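Local coordinates for monomethylamine corrinoid protein 1 (Methanosarcina barkeri, PDB 3EZX), which carries a methyl group on its corrinoid cofactor between the proteins MtmB and MtbA in methanogenesis from monomethylamine, at residues A[13-18]-A[66-71]; A[35-39]-A[78-82]. All blocks are in the same frame, centred on the assembly; numbering follows the deposited sequence.

From the N terminus, helix 3-14 ends and turns through residues 15-19 into helix 20-30; here interaction 1 closes a loop of 47 intervening residues by setting 13-18 on 66-71 of helix 61-82. The first turn of helix 35-55 then enters interaction 2, whose partner 78-82, at the far end of helix 61-82, closes a loop of 38 residues. The segments alternate along the chain, so the two loops cross. With centres about 17 Å apart and nearest atoms about 6 Å apart, the contacts do not touch, yet both use helix 61-82, packing it against the end of helix 3-14 and its following turn at one level, the start of helix 35-55 at the other, beside the cobamide.

Interaction 1: residues A[13-18]-A[66-71]; sequences IVNQNV and MSGKAM
Val18 lies over the side of helix 61-82, its CG2 3.9 Å from CE of Met66 and 3.3 Å from the O of Met66, while its CG1 reaches CG of Lys69 at 3.5 Å. The two backbones come close here: Val18 CA is 4.0 Å from Ala70 CA, possible because Ala70 offers no more than a methyl, whose CB sits 3.9 Å from CA of Val18. Gln16 pairs with Ser67 at a CA-CA distance of 4.7 Å. Residues 66-71 are regular helix, whereas helix 3-14 stops in a Schellman motif: Gln16 takes a left-handed conformation (phi/psi 42/47), and Asn17 N bonds to the backbone O of the residue just before Ile13 and Gln16 N to Ile13 O. The join is thus a helix C-terminus and interhelical turn seated on a neighbouring helix of the all-helical B12-binding N-terminal domain. Asn17, centre of an inverse gamma turn, caps the next helix through OD1 to Gly20 N. Folded back by its m, p chi1 and chi2, Gln16 gives NE2 to Ser67 OG at 2.8 Å (N-H...O angle 160°); Ser67 OG in turn donates to Ile13 O at 2.6 Å, so the hydroxyl links the helix end to the glutamine side chain. Gln16 CB also meets Met66 CB at 3.5 Å. Ile13, rotamer mm, brings CD1 to 3.9 Å from Ala70 CB and 4.1 Å from Met71 CB. Beyond, Met71 packs on Leu43 and Met47 of helix 35-55, and its side chain comes within about 4 Å of the bound 5-hydroxybenzimidazolylcobamide.

Interaction 2: residues A[35-39]-A[78-82]; sequences ALDII and LTPEL
Leu78 opens the second segment of an apolar helix-helix packing within the N-terminal four-helix bundle: the first turn of helix 35-55 faces the end of helix 61-82, with short-segment axes 10.1 Å apart, N-to-C directions at 137° and a signed crossing angle of -137°. Ala35 and Leu78 set the register, CA to CA 5.8 Å. Leu78 (mt) fits among three side chains, its CD2 4.0 Å from Ala35 CB and 3.8 Å from Ile38 CD1, its CD1 3.5 Å from Ile39 CG1. The helix is kinked at Pro80, whose N has no hydrogen to give; the N of Glu81 also lacks a bond to the turn before. Glu81 lays CB 4.1 Å from Ala35 CB, while its OE2 forms a salt bridge with Lys84. Leu82 (mt) also touches Leu111 and Thr114 of helix 107-118, so the contact borders the cobamide-binding Rossmann-like domain; its CD2 stands 3.9 Å from Ala35 CB and 4.1 Å from Leu36 CD1.

Interaction 1: residues A[13-18]-A[66-71]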
loop_
_atom_site.group_PDB
_atom_site.type_symbol
_atom_site.label_atom_id
_atom_site.label_comp_id
_atom_site.label_asym_id
_atom_site.label_seq_id
_atom_site.Cartn_x
_atom_site.Cartn_y
_atom_site.Cartn_z
ATOM N N ILE A 13 -3.923 -10.281 -14.987
ATOM C CA ILE A 13 -4.220 -8.892 -14.660
ATOM C C ILE A 13 -4.381 -8.096 -15.958
ATOM O O ILE A 13 -5.361 -7.367 -16.139
ATOM C CB ILE A 13 -3.089 -8.265 -13.816
ATOM C CG1 ILE A 13 -2.939 -9.022 -12.498
ATOM C CG2 ILE A 13 -3.392 -6.803 -13.532
ATOM C CD1 ILE A 13 -4.167 -8.962 -11.615
ATOM N N VAL A 14 -3.422 -8.252 -16.865
ATOM C CA VAL A 14 -3.457 -7.553 -18.142
ATOM C C VAL A 14 -4.736 -7.851 -18.919
ATOM O O VAL A 14 -5.289 -6.967 -19.568
ATOM C CB VAL A 14 -2.244 -7.931 -19.031
ATOM C CG1 VAL A 14 -2.291 -7.139 -20.327
ATOM C CG2 VAL A 14 -0.933 -7.658 -18.293
ATOM N N ASN A 15 -5.214 -9.089 -18.846
ATOM C CA ASN A 15 -6.425 -9.468 -19.575
ATOM C C ASN A 15 -7.713 -9.494 -18.751
ATOM O O ASN A 15 -8.649 -10.224 -19.077
ATOM C CB ASN A 15 -6.222 -10.828 -20.244
ATOM C CG ASN A 15 -5.015 -10.848 -21.152
ATOM O OD1 ASN A 15 -4.786 -9.907 -21.916
ATOM N ND2 ASN A 15 -4.237 -11.921 -21.082
ATOM N N GLN A 16 -7.758 -8.694 -17.692
ATOM C CA GLN A 16 -8.931 -8.603 -16.824
ATOM C C GLN A 16 -9.588 -9.938 -16.496
ATOM O O GLN A 16 -10.808 -10.067 -16.580
ATOM C CB GLN A 16 -9.982 -7.674 -17.446
ATOM C CG GLN A 16 -9.525 -6.234 -17.635
ATOM C CD GLN A 16 -8.467 -6.091 -18.705
ATOM O OE1 GLN A 16 -8.671 -6.497 -19.850
ATOM N NE2 GLN A 16 -7.331 -5.505 -18.343
ATOM N N ASN A 17 -8.786 -10.927 -16.118
ATOM C CA ASN A 17 -9.321 -12.237 -15.767
ATOM C C ASN A 17 -9.561 -12.285 -14.256
ATOM O O ASN A 17 -8.805 -12.909 -13.512
ATOM C CB ASN A 17 -8.344 -13.342 -16.186
ATOM C CG ASN A 17 -8.917 -14.730 -15.986
ATOM O OD1 ASN A 17 -10.008 -14.892 -15.438
ATOM N ND2 ASN A 17 -8.180 -15.743 -16.427
ATOM N N VAL A 18 -10.626 -11.622 -13.817
ATOM C CA VAL A 18 -10.973 -11.544 -12.402
ATOM C C VAL A 18 -11.171 -12.900 -11.733
ATOM O O VAL A 18 -10.604 -13.165 -10.677
ATOM C CB VAL A 18 -12.258 -10.727 -12.194
ATOM C CG1 VAL A 18 -12.473 -10.481 -10.724
ATOM C CG2 VAL A 18 -12.180 -9.425 -12.958
ATOM N N MET A 66 -11.733 -3.959 -13.852
ATOM C CA MET A 66 -11.620 -5.404 -13.778
ATOM C C MET A 66 -10.227 -5.871 -13.385
ATOM O O MET A 66 -10.079 -6.889 -12.710
ATOM C CB MET A 66 -12.055 -6.023 -15.099
ATOM C CG MET A 66 -13.562 -5.988 -15.270
ATOM S SD MET A 66 -14.114 -6.823 -16.737
ATOM C CE MET A 66 -14.190 -8.479 -16.128
ATOM N N SER A 67 -9.203 -5.127 -13.793
ATOM C CA SER A 67 -7.844 -5.487 -13.424
ATOM C C SER A 67 -7.671 -5.181 -11.941
ATOM O O SER A 67 -6.944 -5.872 -11.232
ATOM C CB SER A 67 -6.834 -4.697 -14.254
ATOM O OG SER A 67 -6.769 -5.202 -15.575
ATOM N N GLY A 68 -8.361 -4.147 -11.473
ATOM C CA GLY A 68 -8.281 -3.785 -10.072
ATOM C C GLY A 68 -8.942 -4.854 -9.224
ATOM O O GLY A 68 -8.392 -5.292 -8.210
ATOM N N LYS A 69 -10.127 -5.279 -9.645
ATOM C CA LYS A 69 -10.854 -6.308 -8.920
ATOM C C LYS A 69 -10.088 -7.622 -9.020
ATOM O O LYS A 69 -10.105 -8.431 -8.098
ATOM C CB LYS A 69 -12.266 -6.462 -9.492
ATOM C CG LYS A 69 -13.095 -7.556 -8.846
ATOM C CD LYS A 69 -13.385 -7.275 -7.378
ATOM C CE LYS A 69 -14.190 -8.420 -6.756
ATOM N NZ LYS A 69 -14.452 -8.237 -5.295
ATOM N N ALA A 70 -9.405 -7.823 -10.141
ATOM C CA ALA A 70 -8.625 -9.035 -10.345
ATOM C C ALA A 70 -7.524 -9.126 -9.292
ATOM O O ALA A 70 -7.258 -10.206 -8.756
ATOM C CB ALA A 70 -8.015 -9.039 -11.729
ATOM N N MET A 71 -6.884 -7.994 -8.993
ATOM C CA MET A 71 -5.824 -7.999 -8.002
ATOM C C MET A 71 -6.349 -8.013 -6.570
ATOM O O MET A 71 -5.700 -8.551 -5.677
ATOM C CB MET A 71 -4.874 -6.815 -8.184
ATOM C CG MET A 71 -3.498 -7.127 -7.602
ATOM S SD MET A 71 -2.315 -5.808 -7.605
ATOM C CE MET A 71 -1.658 -6.017 -9.201
#

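Interaction 2: residues A[35-39]-A[78-82]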
loop_
_atom_site.group_PDB
_atom_site.type_symbol
_atom_site.label_atom_id
_atom_site.label_comp_id
_atom_site.label_asym_id
_atom_site.label_seq_id
_atom_site.Cartn_x
_atom_site.Cartn_y
_atom_site.Cartn_z
ATOM N N ALA A 35 4.213 -15.973 -1.548
ATOM C CA ALA A 35 3.195 -14.971 -1.839
ATOM C C ALA A 35 3.716 -13.633 -2.347
ATOM O O ALA A 35 3.175 -13.073 -3.303
ATOM C CB ALA A 35 2.324 -14.744 -0.598
ATOM N N LEU A 36 4.757 -13.113 -1.712
ATOM C CA LEU A 36 5.306 -11.822 -2.113
ATOM C C LEU A 36 5.932 -11.855 -3.511
ATOM O O LEU A 36 5.924 -10.857 -4.224
ATOM C CB LEU A 36 6.325 -11.357 -1.080
ATOM C CG LEU A 36 6.498 -9.850 -0.883
ATOM C CD1 LEU A 36 5.151 -9.170 -0.608
ATOM C CD2 LEU A 36 7.443 -9.637 0.285
ATOM N N ASP A 37 6.461 -13.006 -3.913
ATOM C CA ASP A 37 7.049 -13.133 -5.245
ATOM C C ASP A 37 5.933 -13.176 -6.275
ATOM O O ASP A 37 6.083 -12.689 -7.392
ATOM C CB ASP A 37 7.908 -14.394 -5.338
ATOM C CG ASP A 37 9.239 -14.236 -4.637
ATOM O OD1 ASP A 37 9.235 -13.894 -3.436
ATOM O OD2 ASP A 37 10.284 -14.454 -5.286
ATOM N N ILE A 38 4.808 -13.766 -5.883
ATOM C CA ILE A 38 3.633 -13.852 -6.741
ATOM C C ILE A 38 3.183 -12.428 -7.061
ATOM O O ILE A 38 2.765 -12.131 -8.179
ATOM C CB ILE A 38 2.479 -14.590 -6.028
ATOM C CG1 ILE A 38 2.865 -16.060 -5.803
ATOM C CG2 ILE A 38 1.207 -14.479 -6.842
ATOM C CD1 ILE A 38 1.814 -16.852 -5.047
ATOM N N ILE A 39 3.271 -11.552 -6.062
ATOM C CA ILE A 39 2.883 -10.160 -6.228
ATOM C C ILE A 39 3.900 -9.363 -7.047
ATOM O O ILE A 39 3.593 -8.876 -8.136
ATOM C CB ILE A 39 2.710 -9.456 -4.862
ATOM C CG1 ILE A 39 1.558 -10.086 -4.092
ATOM C CG2 ILE A 39 2.461 -7.961 -5.059
ATOM C CD1 ILE A 39 1.366 -9.498 -2.716
ATOM N N LEU A 78 -3.691 -14.170 -0.917
ATOM C CA LEU A 78 -2.319 -13.990 -0.443
ATOM C C LEU A 78 -2.184 -13.306 0.923
ATOM O O LEU A 78 -1.259 -13.613 1.676
ATOM C CB LEU A 78 -1.502 -13.208 -1.482
ATOM C CG LEU A 78 -1.485 -13.737 -2.922
ATOM C CD1 LEU A 78 -0.691 -12.789 -3.787
ATOM C CD2 LEU A 78 -0.886 -15.130 -2.978
ATOM N N THR A 79 -3.088 -12.382 1.244
ATOM C CA THR A 79 -3.024 -11.673 2.526
ATOM C C THR A 79 -2.846 -12.633 3.699
ATOM O O THR A 79 -1.923 -12.482 4.500
ATOM C CB THR A 79 -4.287 -10.815 2.772
ATOM O OG1 THR A 79 -4.261 -9.667 1.915
ATOM C CG2 THR A 79 -4.351 -10.357 4.220
ATOM N N PRO A 80 -3.735 -13.629 3.823
ATOM C CA PRO A 80 -3.582 -14.565 4.934
ATOM C C PRO A 80 -2.221 -15.259 4.888
ATOM O O PRO A 80 -1.608 -15.520 5.922
ATOM C CB PRO A 80 -4.754 -15.529 4.738
ATOM C CG PRO A 80 -5.031 -15.453 3.271
ATOM C CD PRO A 80 -4.899 -13.984 2.998
ATOM N N GLU A 81 -1.747 -15.542 3.682
ATOM C CA GLU A 81 -0.457 -16.192 3.511
ATOM C C GLU A 81 0.653 -15.261 3.995
ATOM O O GLU A 81 1.666 -15.711 4.517
ATOM C CB GLU A 81 -0.237 -16.532 2.037
ATOM C CG GLU A 81 0.734 -17.663 1.799
ATOM C CD GLU A 81 0.258 -18.960 2.421
ATOM O OE1 GLU A 81 -0.910 -19.334 2.189
ATOM O OE2 GLU A 81 1.050 -19.606 3.138
ATOM N N LEU A 82 0.445 -13.958 3.824
ATOM C CA LEU A 82 1.421 -12.952 4.230
ATOM C C LEU A 82 1.392 -12.685 5.729
ATOM O O LEU A 82 2.410 -12.328 6.322
ATOM C CB LEU A 82 1.162 -11.633 3.498
ATOM C CG LEU A 82 1.393 -11.535 1.990
ATOM C CD1 LEU A 82 0.828 -10.221 1.480
ATOM C CD2 LEU A 82 2.878 -11.632 1.680
#